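Local structure of probable hydrogenase nickel incorporation protein hypB (Methanocaldococcus jannaschii, 2HF9) at residues K31-H36 / G139-I144; I55-D60 / L203-M208; C70-V75 / F79-M84; V145-S148 / D154-E157. The protein probably acts as a dimeric, metal-binding GTPase with low intrinsic activity that is needed to insert nickel into [NiFe] hydrogenases during their maturation. All coordinates share one frame; numbering follows the deposited sequence.

Interaction 1 of 4, residues K31-H36 / G139-I144; sequences KLLNKH and GTHKRI
His-141 NE2 gives its hydrogen to Asn-34 OD1 across 2.6 Å, a short and fairly straight bond (161° at the hydrogen). The acceptor lies almost in the imidazole plane, whereas the donor reaches the amide carbonyl tilted 28° from its plane; ring and amide are turned 51° against each other. The other ring nitrogen, ND1, is hydrogen-bonded to the backbone N of Ala-40, which probably fixes the rotation of the ring. With CG set anti to its own carbonyl carbon, the ring reaches over to the helix. Leu-33 CB meets the ring at its edge, 4.1 Å from His-141 CE1. A phenylalanine in place of His-141 would probably leave Asn-34 OD1 and the amide of Ala-40 both without their mate. Further in, Leu-33 CD1 covers Gly-139 O at 3.4 Å, and this buried carbonyl has no polar partner in the model. Gly-139 has a positive phi, at which a CB would collide with the preceding carbonyl O. Leu-33 also packs on Ala-40 and Leu-122, against the central strands 39-45 and 121-125. The contact thus ties the end of helix 18-35 to the start of strand 142-148, which runs beside strand 39-45 in the central parallel sheet of this P-loop NTPase fold.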
# COMPACT_ATOMS: atom_id res chain seq x y z
N LYS A 31 -1.33 -5.83 29.06
CA LYS A 31 -1.26 -5.84 30.52
C LYS A 31 -0.46 -4.65 31.06
O LYS A 31 -0.90 -3.98 32.00
CB LYS A 31 -0.74 -7.20 31.02
CG LYS A 31 -0.31 -7.32 32.51
CD LYS A 31 -1.15 -6.52 33.52
CE LYS A 31 -2.65 -6.70 33.38
NZ LYS A 31 -3.35 -5.41 33.69
N LEU A 32 0.68 -4.37 30.44
CA LEU A 32 1.51 -3.22 30.84
C LEU A 32 0.75 -1.90 30.65
O LEU A 32 0.78 -1.03 31.52
CB LEU A 32 2.83 -3.20 30.06
CG LEU A 32 3.78 -2.01 30.27
CD1 LEU A 32 4.36 -1.97 31.69
CD2 LEU A 32 4.90 -2.01 29.23
N LEU A 33 0.07 -1.77 29.52
CA LEU A 33 -0.73 -0.59 29.22
C LEU A 33 -1.89 -0.42 30.22
O LEU A 33 -2.09 0.68 30.75
CB LEU A 33 -1.25 -0.63 27.78
CG LEU A 33 -0.20 -0.54 26.67
CD1 LEU A 33 -0.79 -1.00 25.36
CD2 LEU A 33 0.39 0.86 26.54
N ASN A 34 -2.61 -1.51 30.48
CA ASN A 34 -3.73 -1.51 31.44
C ASN A 34 -3.29 -1.14 32.86
O ASN A 34 -4.02 -0.46 33.58
CB ASN A 34 -4.44 -2.87 31.46
CG ASN A 34 -5.26 -3.12 30.20
OD1 ASN A 34 -5.72 -2.18 29.55
ND2 ASN A 34 -5.46 -4.39 29.87
N LYS A 35 -2.10 -1.60 33.23
CA LYS A 35 -1.48 -1.33 34.52
C LYS A 35 -1.27 0.17 34.71
O LYS A 35 -1.42 0.69 35.82
CB LYS A 35 -0.13 -2.04 34.56
CG LYS A 35 0.17 -2.82 35.83
CD LYS A 35 0.91 -4.13 35.50
CE LYS A 35 2.11 -3.91 34.55
NZ LYS A 35 2.40 -5.10 33.67
N HIS A 36 -0.95 0.86 33.62
CA HIS A 36 -0.70 2.30 33.64
C HIS A 36 -1.86 3.14 33.09
O HIS A 36 -1.71 4.35 32.90
CB HIS A 36 0.60 2.62 32.91
CG HIS A 36 1.81 2.02 33.56
ND1 HIS A 36 2.40 2.57 34.68
CD2 HIS A 36 2.53 0.92 33.25
CE1 HIS A 36 3.44 1.83 35.02
NE2 HIS A 36 3.54 0.82 34.18
N GLY A 139 -0.52 -5.58 20.64
CA GLY A 139 -0.84 -5.43 22.06
C GLY A 139 -1.67 -4.19 22.32
O GLY A 139 -1.61 -3.61 23.40
N THR A 140 -2.44 -3.79 21.31
CA THR A 140 -3.31 -2.62 21.40
C THR A 140 -4.71 -3.04 21.83
O THR A 140 -5.06 -4.23 21.77
CB THR A 140 -3.39 -1.86 20.05
OG1 THR A 140 -3.82 -2.75 19.01
CG2 THR A 140 -2.03 -1.30 19.67
N HIS A 141 -5.50 -2.07 22.27
CA HIS A 141 -6.90 -2.31 22.63
C HIS A 141 -7.80 -2.36 21.40
O HIS A 141 -8.70 -3.20 21.31
CB HIS A 141 -7.38 -1.26 23.63
CG HIS A 141 -6.67 -1.32 24.94
ND1 HIS A 141 -5.50 -0.62 25.19
CD2 HIS A 141 -6.93 -2.03 26.06
CE1 HIS A 141 -5.09 -0.88 26.42
NE2 HIS A 141 -5.94 -1.73 26.97
N LYS A 142 -7.54 -1.47 20.44
CA LYS A 142 -8.33 -1.42 19.21
C LYS A 142 -7.47 -1.29 17.96
O LYS A 142 -6.37 -0.73 17.99
CB LYS A 142 -9.36 -0.29 19.24
CG LYS A 142 -10.40 -0.38 20.35
CD LYS A 142 -11.41 -1.50 20.13
CE LYS A 142 -12.30 -1.67 21.36
NZ LYS A 142 -13.20 -2.85 21.22
N ARG A 143 -8.00 -1.81 16.86
CA ARG A 143 -7.36 -1.73 15.57
C ARG A 143 -8.20 -0.88 14.62
O ARG A 143 -9.42 -1.07 14.51
CB ARG A 143 -7.13 -3.13 15.01
CG ARG A 143 -6.10 -3.92 15.81
CD ARG A 143 -6.22 -5.42 15.60
NE ARG A 143 -5.86 -5.85 14.24
CZ ARG A 143 -4.62 -6.12 13.83
NH1 ARG A 143 -3.59 -6.00 14.66
NH2 ARG A 143 -4.41 -6.50 12.58
N ILE A 144 -7.55 0.07 13.96
CA ILE A 144 -8.22 0.97 13.03
C ILE A 144 -7.59 0.78 11.65
O ILE A 144 -6.37 0.88 11.51
CB ILE A 144 -8.11 2.45 13.47
CG1 ILE A 144 -8.74 2.65 14.86
CG2 ILE A 144 -8.74 3.40 12.42
CD1 ILE A 144 -8.51 4.01 15.49

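Interaction 2 of 4, residues I55-D60 / L203-M208; sequences IEKLID and LSLKTM. With GSP (5'-guanosine-diphosphate-monothiophosphate), chain E.
The guanine of the nucleotide has Leu-205, which also touches Lys-57, and Lys-206 over one side. Leu-205 N donates to GSP O6 over 2.7 Å, coming from well outside the base plane, and its CB stands above the O6/N7 edge. On the same side of the base, Lys-206 lies above the N1-C2-N2 edge, CB 3.6 Å from GSP N1 and CD 3.5 Å from GSP N2. The backbone bond to O6 and the Ser-Leu-Lys sequence, in the place of the usual SAK, are consistent with the G5 element of GTPases, while Asp-175, also hydrogen-bonded to the nucleotide, belongs to the NKxD (G4) motif. Ser-204 holds the loop in shape: its OG, anti to the backbone N (chi1 172°), turns under the following amides and accepts from Thr-207 N at 3.1 Å, nearly straight at 177°, and from Lys-206 N in an ST turn. The same oxygen is hydrogen-bonded to Asp-175 OD1. With an alanine here, both amides would probably lose this acceptor, and Asp-175 one of its partners. Away from the base, the contact is aliphatic: Lys-57 CG meets Leu-205 CD2 at 4.0 Å, and the thioether of the doubly bent Met-208 lies across the lysine stem, CE 3.8 Å from Lys-57 CD. The loop follows strand 199-202 and leads into helix 211-224, whose Phe-211 also touches Lys-57; helix 51-62 lies alongside, with Leu-58 packed on Phe-211, Val-214 and Leu-215.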
# COMPACT_ATOMS: atom_id res chain seq x y z
N ILE A 55 -4.21 10.97 12.81
CA ILE A 55 -3.56 11.00 14.12
C ILE A 55 -3.31 12.45 14.57
O ILE A 55 -3.59 12.81 15.73
CB ILE A 55 -2.26 10.15 14.13
CG1 ILE A 55 -2.61 8.66 14.21
CG2 ILE A 55 -1.34 10.53 15.30
CD1 ILE A 55 -1.45 7.72 13.89
N GLU A 56 -2.84 13.28 13.64
CA GLU A 56 -2.62 14.71 13.89
C GLU A 56 -3.90 15.39 14.36
O GLU A 56 -3.89 16.10 15.37
CB GLU A 56 -2.10 15.41 12.63
CG GLU A 56 -0.66 15.10 12.29
CD GLU A 56 -0.18 15.87 11.07
OE1 GLU A 56 0.72 16.71 11.23
OE2 GLU A 56 -0.71 15.65 9.97
N LYS A 57 -4.99 15.17 13.63
CA LYS A 57 -6.29 15.73 13.99
C LYS A 57 -6.79 15.22 15.34
O LYS A 57 -7.34 15.99 16.13
CB LYS A 57 -7.34 15.47 12.89
CG LYS A 57 -7.07 16.19 11.57
CD LYS A 57 -7.19 17.69 11.71
CE LYS A 57 -7.06 18.39 10.36
NZ LYS A 57 -7.17 19.87 10.54
N LEU A 58 -6.60 13.93 15.59
CA LEU A 58 -6.97 13.34 16.88
C LEU A 58 -6.19 13.94 18.06
O LEU A 58 -6.78 14.25 19.10
CB LEU A 58 -6.83 11.82 16.86
CG LEU A 58 -7.87 11.05 16.03
CD1 LEU A 58 -7.49 9.58 15.96
CD2 LEU A 58 -9.28 11.21 16.59
N ILE A 59 -4.87 14.09 17.89
CA ILE A 59 -4.04 14.77 18.89
C ILE A 59 -4.58 16.17 19.21
O ILE A 59 -4.88 16.48 20.36
CB ILE A 59 -2.55 14.86 18.45
CG1 ILE A 59 -1.92 13.47 18.39
CG2 ILE A 59 -1.75 15.76 19.42
CD1 ILE A 59 -0.64 13.41 17.56
N ASP A 60 -4.74 16.99 18.17
CA ASP A 60 -5.24 18.37 18.32
C ASP A 60 -6.54 18.44 19.11
O ASP A 60 -6.73 19.34 19.93
CB ASP A 60 -5.46 19.01 16.95
CG ASP A 60 -4.17 19.34 16.23
OD1 ASP A 60 -3.09 19.16 16.82
OD2 ASP A 60 -4.24 19.78 15.07
N LEU A 203 -15.20 9.42 5.95
CA LEU A 203 -14.42 10.55 6.45
C LEU A 203 -13.79 11.38 5.34
O LEU A 203 -13.35 10.86 4.32
CB LEU A 203 -13.32 10.04 7.40
CG LEU A 203 -12.38 11.06 8.05
CD1 LEU A 203 -13.12 11.97 9.02
CD2 LEU A 203 -11.21 10.38 8.75
N SER A 204 -13.75 12.69 5.57
CA SER A 204 -12.84 13.56 4.85
C SER A 204 -12.05 14.36 5.87
O SER A 204 -12.64 15.11 6.65
CB SER A 204 -13.58 14.51 3.91
OG SER A 204 -12.67 15.45 3.36
N LEU A 205 -10.73 14.20 5.86
CA LEU A 205 -9.86 15.00 6.72
C LEU A 205 -9.60 16.39 6.15
O LEU A 205 -8.93 17.21 6.78
CB LEU A 205 -8.55 14.26 7.00
CG LEU A 205 -8.72 13.06 7.94
CD1 LEU A 205 -7.50 12.15 7.89
CD2 LEU A 205 -9.01 13.51 9.39
N LYS A 206 -10.13 16.65 4.95
CA LYS A 206 -10.09 17.98 4.34
C LYS A 206 -11.29 18.82 4.81
O LYS A 206 -11.11 19.92 5.33
CB LYS A 206 -10.05 17.87 2.81
CG LYS A 206 -9.90 19.19 2.07
CD LYS A 206 -9.64 18.92 0.58
CE LYS A 206 -9.17 20.17 -0.16
NZ LYS A 206 -8.71 19.81 -1.53
N THR A 207 -12.50 18.30 4.64
CA THR A 207 -13.72 19.00 5.07
C THR A 207 -14.03 18.74 6.54
O THR A 207 -14.79 19.49 7.17
CB THR A 207 -14.95 18.57 4.26
OG1 THR A 207 -15.31 17.23 4.62
CG2 THR A 207 -14.69 18.66 2.75
N MET A 208 -13.43 17.67 7.07
CA MET A 208 -13.64 17.18 8.45
C MET A 208 -14.98 16.47 8.69
O MET A 208 -15.29 16.09 9.82
CB MET A 208 -13.36 18.26 9.51
CG MET A 208 -11.91 18.75 9.53
SD MET A 208 -10.71 17.44 9.91
CE MET A 208 -10.94 17.22 11.67
PG GSP E . 2.01 6.96 4.91
O3B GSP E . 0.71 7.83 4.54
S1G GSP E . 1.74 5.31 4.49
O2G GSP E . 3.17 7.54 4.08
O3G GSP E . 2.32 7.11 6.41
PB GSP E . -0.48 8.18 5.57
O1B GSP E . -1.49 7.10 5.52
O2B GSP E . -0.01 8.46 6.94
PA GSP E . -0.97 11.01 5.12
O1A GSP E . -1.57 11.44 6.40
O2A GSP E . 0.46 11.40 5.03
O3A GSP E . -1.18 9.44 4.84
O5' GSP E . -1.85 11.62 3.92
C5' GSP E . -1.53 11.35 2.57
C4' GSP E . -2.00 12.50 1.69
O4' GSP E . -3.41 12.53 1.60
C3' GSP E . -1.58 13.87 2.21
O3' GSP E . -1.23 14.62 1.07
C2' GSP E . -2.83 14.42 2.85
O2' GSP E . -2.89 15.82 2.76
C1' GSP E . -3.92 13.79 2.01
N9 GSP E . -5.20 13.53 2.67
C8 GSP E . -5.44 12.77 3.80
N7 GSP E . -6.78 12.76 4.01
C5 GSP E . -7.39 13.47 3.04
C6 GSP E . -8.72 13.78 2.78
O6 GSP E . -9.61 13.36 3.52
N1 GSP E . -9.04 14.55 1.68
C2 GSP E . -8.04 15.02 0.84
N2 GSP E . -8.35 15.76 -0.22
N3 GSP E . -6.72 14.71 1.10
C4 GSP E . -6.40 13.95 2.18

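Interaction 3 of 4, residues C70-V75 / F79-M84; sequences CIAGDV and FDAERM. With MG (magnesium ion), chain C; GSP (5'-guanosine-diphosphate-monothiophosphate), chain E.
Asp-80, whose CB rests against Ala-72 CB, binds the magnesium ion through OD2 at 2.1 Å. GSP O3G, GSP O2B and a water complete the nearer ligands, and Thr-52 and Glu-125 bring the total to six. The coordinated water lies 2.7 Å from both Asp-80 OD1 and GSP O2A, within hydrogen-bonding reach of each. One helical turn on, Arg-83 NH1 donates to GSP O2A at 2.9 Å (157° at the hydrogen), the oxygen lying near the guanidinium plane at its edge; NH2 makes a weak bond to O1A and a salt bridge to Glu-56. Behind this polar front, Met-84, extended beyond CG, lays its SD 3.5 Å from Cys-70 CB and 4.1 Å from Ala-72 CB. Ala-72 CB, 4.0 Å from Ala-81 N, is consistent with the close approach of strand segment 70-74 and helix segment 79-84, whose axes come within 7.9 Å, nearly antiparallel at 157°, as the first half of a beta-alpha-beta unit. Lys-158 of the second subunit forms a salt bridge with Asp-80 OD1 and is also hydrogen-bonded to the nucleotide. Metal, arginine and this lysine together probably offset much of the negative charge of phosphates and carboxylates, and the shared lysine probably couples nucleotide binding to the dimer interface.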
# COMPACT_ATOMS: atom_id res chain seq x y z
N CYS A 70 2.65 8.80 20.82
CA CYS A 70 2.61 8.07 19.55
C CYS A 70 3.83 7.19 19.34
O CYS A 70 4.92 7.47 19.83
CB CYS A 70 2.50 9.05 18.38
SG CYS A 70 1.05 10.10 18.42
N ILE A 71 3.61 6.12 18.59
CA ILE A 71 4.68 5.31 18.02
C ILE A 71 4.48 5.38 16.50
O ILE A 71 3.42 5.02 15.99
CB ILE A 71 4.63 3.84 18.51
CG1 ILE A 71 5.00 3.76 20.00
CG2 ILE A 71 5.57 2.95 17.68
CD1 ILE A 71 4.58 2.46 20.69
N ALA A 72 5.49 5.88 15.80
CA ALA A 72 5.43 6.02 14.35
C ALA A 72 6.44 5.09 13.70
O ALA A 72 7.65 5.31 13.79
CB ALA A 72 5.70 7.47 13.95
N GLY A 73 5.92 4.04 13.06
CA GLY A 73 6.76 3.08 12.36
C GLY A 73 6.68 3.23 10.85
O GLY A 73 5.59 3.25 10.28
N ASP A 74 7.84 3.34 10.21
CA ASP A 74 7.95 3.31 8.75
C ASP A 74 9.41 3.11 8.38
O ASP A 74 10.28 3.15 9.25
CB ASP A 74 7.40 4.60 8.13
CG ASP A 74 7.04 4.45 6.66
OD1 ASP A 74 7.01 3.31 6.14
OD2 ASP A 74 6.79 5.48 6.01
N VAL A 75 9.69 2.89 7.09
CA VAL A 75 11.06 2.74 6.58
C VAL A 75 11.93 3.90 7.06
O VAL A 75 13.00 3.68 7.63
CB VAL A 75 11.10 2.66 5.03
CG1 VAL A 75 12.45 2.13 4.56
CG2 VAL A 75 9.97 1.77 4.50
N PHE A 79 9.68 11.27 9.06
CA PHE A 79 8.66 12.08 8.38
C PHE A 79 7.38 12.22 9.21
O PHE A 79 6.89 13.33 9.43
CB PHE A 79 8.34 11.52 6.99
CG PHE A 79 9.49 11.60 6.02
CD1 PHE A 79 10.23 10.47 5.71
CD2 PHE A 79 9.83 12.81 5.42
CE1 PHE A 79 11.30 10.54 4.82
CE2 PHE A 79 10.89 12.89 4.53
CZ PHE A 79 11.63 11.75 4.23
N ASP A 80 6.86 11.09 9.67
CA ASP A 80 5.62 11.10 10.44
C ASP A 80 5.84 11.41 11.91
O ASP A 80 4.98 12.03 12.55
CB ASP A 80 4.87 9.79 10.27
CG ASP A 80 4.35 9.60 8.86
OD1 ASP A 80 4.45 10.55 8.04
OD2 ASP A 80 3.83 8.52 8.57
N ALA A 81 6.98 10.99 12.45
CA ALA A 81 7.35 11.33 13.83
C ALA A 81 7.39 12.85 14.01
O ALA A 81 6.79 13.38 14.95
CB ALA A 81 8.70 10.71 14.19
N GLU A 82 8.07 13.54 13.09
CA GLU A 82 8.19 15.00 13.12
C GLU A 82 6.83 15.70 13.03
O GLU A 82 6.59 16.70 13.72
CB GLU A 82 9.15 15.50 12.03
CG GLU A 82 10.62 15.23 12.33
CD GLU A 82 11.54 15.51 11.15
OE1 GLU A 82 11.12 16.20 10.19
OE2 GLU A 82 12.70 15.02 11.17
N ARG A 83 5.95 15.16 12.19
CA ARG A 83 4.57 15.66 12.07
C ARG A 83 3.80 15.54 13.38
O ARG A 83 3.15 16.50 13.81
CB ARG A 83 3.82 14.96 10.92
CG ARG A 83 4.09 15.59 9.56
CD ARG A 83 3.54 14.75 8.40
NE ARG A 83 2.08 14.77 8.31
CZ ARG A 83 1.37 14.11 7.40
NH1 ARG A 83 1.97 13.36 6.48
NH2 ARG A 83 0.05 14.19 7.41
N MET A 84 3.88 14.38 14.04
CA MET A 84 3.18 14.17 15.30
C MET A 84 3.76 15.00 16.44
O MET A 84 3.03 15.42 17.34
CB MET A 84 3.20 12.69 15.68
CG MET A 84 2.45 11.81 14.70
SD MET A 84 2.76 10.08 15.01
CE MET A 84 2.13 9.38 13.49
MG MG C . 1.88 8.50 7.72
PG GSP E . 2.01 6.96 4.91
O3B GSP E . 0.71 7.83 4.54
S1G GSP E . 1.74 5.31 4.49
O2G GSP E . 3.17 7.54 4.08
O3G GSP E . 2.32 7.11 6.41
PB GSP E . -0.48 8.18 5.57
O1B GSP E . -1.49 7.10 5.52
O2B GSP E . -0.01 8.46 6.94
PA GSP E . -0.97 11.01 5.12
O1A GSP E . -1.57 11.44 6.40
O2A GSP E . 0.46 11.40 5.03
O3A GSP E . -1.18 9.44 4.84
O5' GSP E . -1.85 11.62 3.92
C5' GSP E . -1.53 11.35 2.57
C4' GSP E . -2.00 12.50 1.69
O4' GSP E . -3.41 12.53 1.60
C3' GSP E . -1.58 13.87 2.21
O3' GSP E . -1.23 14.62 1.07
C2' GSP E . -2.83 14.42 2.85
O2' GSP E . -2.89 15.82 2.76
C1' GSP E . -3.92 13.79 2.01
N9 GSP E . -5.20 13.53 2.67
C8 GSP E . -5.44 12.77 3.80
N7 GSP E . -6.78 12.76 4.01
C5 GSP E . -7.39 13.47 3.04
C6 GSP E . -8.72 13.78 2.78
O6 GSP E . -9.61 13.36 3.52
N1 GSP E . -9.04 14.55 1.68
C2 GSP E . -8.04 15.02 0.84
N2 GSP E . -8.35 15.76 -0.22
N3 GSP E . -6.72 14.71 1.10
C4 GSP E . -6.40 13.95 2.18
O HOH W 1 4.34 6.38 10.57
O HOH W 2 2.34 10.04 6.46

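Interaction 4 of 4, residues V145-S148 / D154-E157; sequences VVIS and DTIE
Ile-147 overlaps both Thr-155 and Ile-156 with separate branches. Its CG2 meets Thr-155 CG2, methyl against methyl, at 3.9 Å, and its CD1 sits 4.0 Å from Ile-156 CG1. The two isoleucines cross at about a right angle, and CD1 of one also comes to 4.2 Å from CD1 of the other. Ile-147 holds its CG1 between backbone N and carbonyl carbon (chi1 58°), which turns the ethyl arm toward Ile-156 and leaves CG2 to meet the threonine. Strand 142-148 is an inner strand of the parallel sheet, and the contact folds the following loop back over it, at the start of the crossover through helix 160-163 to the adjacent strand 168-172. Met-163 of that helix touches both isoleucines, and Leu-130 covers Ile-147 and Thr-155. In Thr-155 the methyl stands anti to the backbone N while OG1 turns to hydrogen-bond with Gly-152 O; the residue also packs on Ile-47 of the second subunit. Farther along the loop, the carboxylates of Asp-154 and Glu-157 come within 3.0 Å, OD1 to OE2, and both form salt bridges with Lys-186, whose positive charge probably offsets their mutual repulsion.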
# COMPACT_ATOMS: atom_id res chain seq x y z
N VAL A 145 -8.41 0.46 10.65
CA VAL A 145 -7.93 0.36 9.28
C VAL A 145 -8.42 1.57 8.49
O VAL A 145 -9.63 1.81 8.38
CB VAL A 145 -8.32 -0.97 8.58
CG1 VAL A 145 -7.88 -0.97 7.11
CG2 VAL A 145 -7.71 -2.15 9.30
N VAL A 146 -7.46 2.34 7.97
CA VAL A 146 -7.76 3.50 7.16
C VAL A 146 -7.48 3.18 5.70
O VAL A 146 -6.35 2.88 5.32
CB VAL A 146 -6.91 4.74 7.58
CG1 VAL A 146 -7.35 5.99 6.82
CG2 VAL A 146 -6.99 4.96 9.09
N ILE A 147 -8.52 3.21 4.88
CA ILE A 147 -8.34 3.19 3.44
C ILE A 147 -8.95 4.46 2.88
O ILE A 147 -9.61 5.21 3.61
CB ILE A 147 -8.93 1.93 2.75
CG1 ILE A 147 -10.44 1.76 3.03
CG2 ILE A 147 -8.07 0.68 3.07
CD1 ILE A 147 -10.81 1.09 4.35
N SER A 148 -8.72 4.73 1.61
CA SER A 148 -9.25 5.96 1.04
C SER A 148 -9.84 5.74 -0.34
O SER A 148 -9.47 4.79 -1.04
CB SER A 148 -8.19 7.06 1.05
OG SER A 148 -7.20 6.82 0.07
N ASP A 154 -12.85 -0.95 -4.92
CA ASP A 154 -12.75 -2.40 -4.74
C ASP A 154 -11.78 -2.77 -3.63
O ASP A 154 -11.64 -3.95 -3.29
CB ASP A 154 -12.32 -3.08 -6.05
CG ASP A 154 -13.47 -3.26 -7.02
OD1 ASP A 154 -14.61 -3.49 -6.58
OD2 ASP A 154 -13.23 -3.18 -8.25
N THR A 155 -11.13 -1.76 -3.06
CA THR A 155 -10.06 -1.93 -2.07
C THR A 155 -10.47 -2.74 -0.83
O THR A 155 -9.68 -3.56 -0.33
CB THR A 155 -9.48 -0.55 -1.67
OG1 THR A 155 -8.94 0.07 -2.84
CG2 THR A 155 -8.38 -0.69 -0.62
N ILE A 156 -11.69 -2.53 -0.35
CA ILE A 156 -12.17 -3.28 0.82
C ILE A 156 -12.44 -4.75 0.47
O ILE A 156 -11.98 -5.64 1.18
CB ILE A 156 -13.40 -2.60 1.48
CG1 ILE A 156 -13.00 -1.22 2.01
CG2 ILE A 156 -13.96 -3.47 2.61
CD1 ILE A 156 -14.15 -0.27 2.27
N GLU A 157 -13.13 -5.01 -0.64
CA GLU A 157 -13.42 -6.40 -1.00
C GLU A 157 -12.20 -7.17 -1.53
O GLU A 157 -12.19 -8.41 -1.50
CB GLU A 157 -14.66 -6.55 -1.89
CG GLU A 157 -14.68 -5.78 -3.20
CD GLU A 157 -15.94 -6.08 -4.01
OE1 GLU A 157 -16.60 -7.11 -3.75
OE2 GLU A 157 -16.27 -5.28 -4.91

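Interactions 1, 3 and 4 use strands of one parallel sheet; interaction 2 joins a helix beside it to the loop after strand 199-202. Interactions 1 and 4 use the two ends of strand 142-148, their centres about 25 Å apart on opposite sides of the chain's centre. Interactions 2 and 3, centres about 16 Å apart, touch directly, Ile-55 and Ile-59 packing on Cys-70. Both reach the nucleotide, interaction 2 at the base and interaction 3 at the phosphates and magnesium ion. Along the chain, interaction 3 closes before interaction 4 opens, and both lie within the span bridged by interaction 2, whose segments alternate with those of interaction 1. Interactions 2, 3 and 4 all meet the second subunit, so nucleotide site and dimer interface probably share this framework.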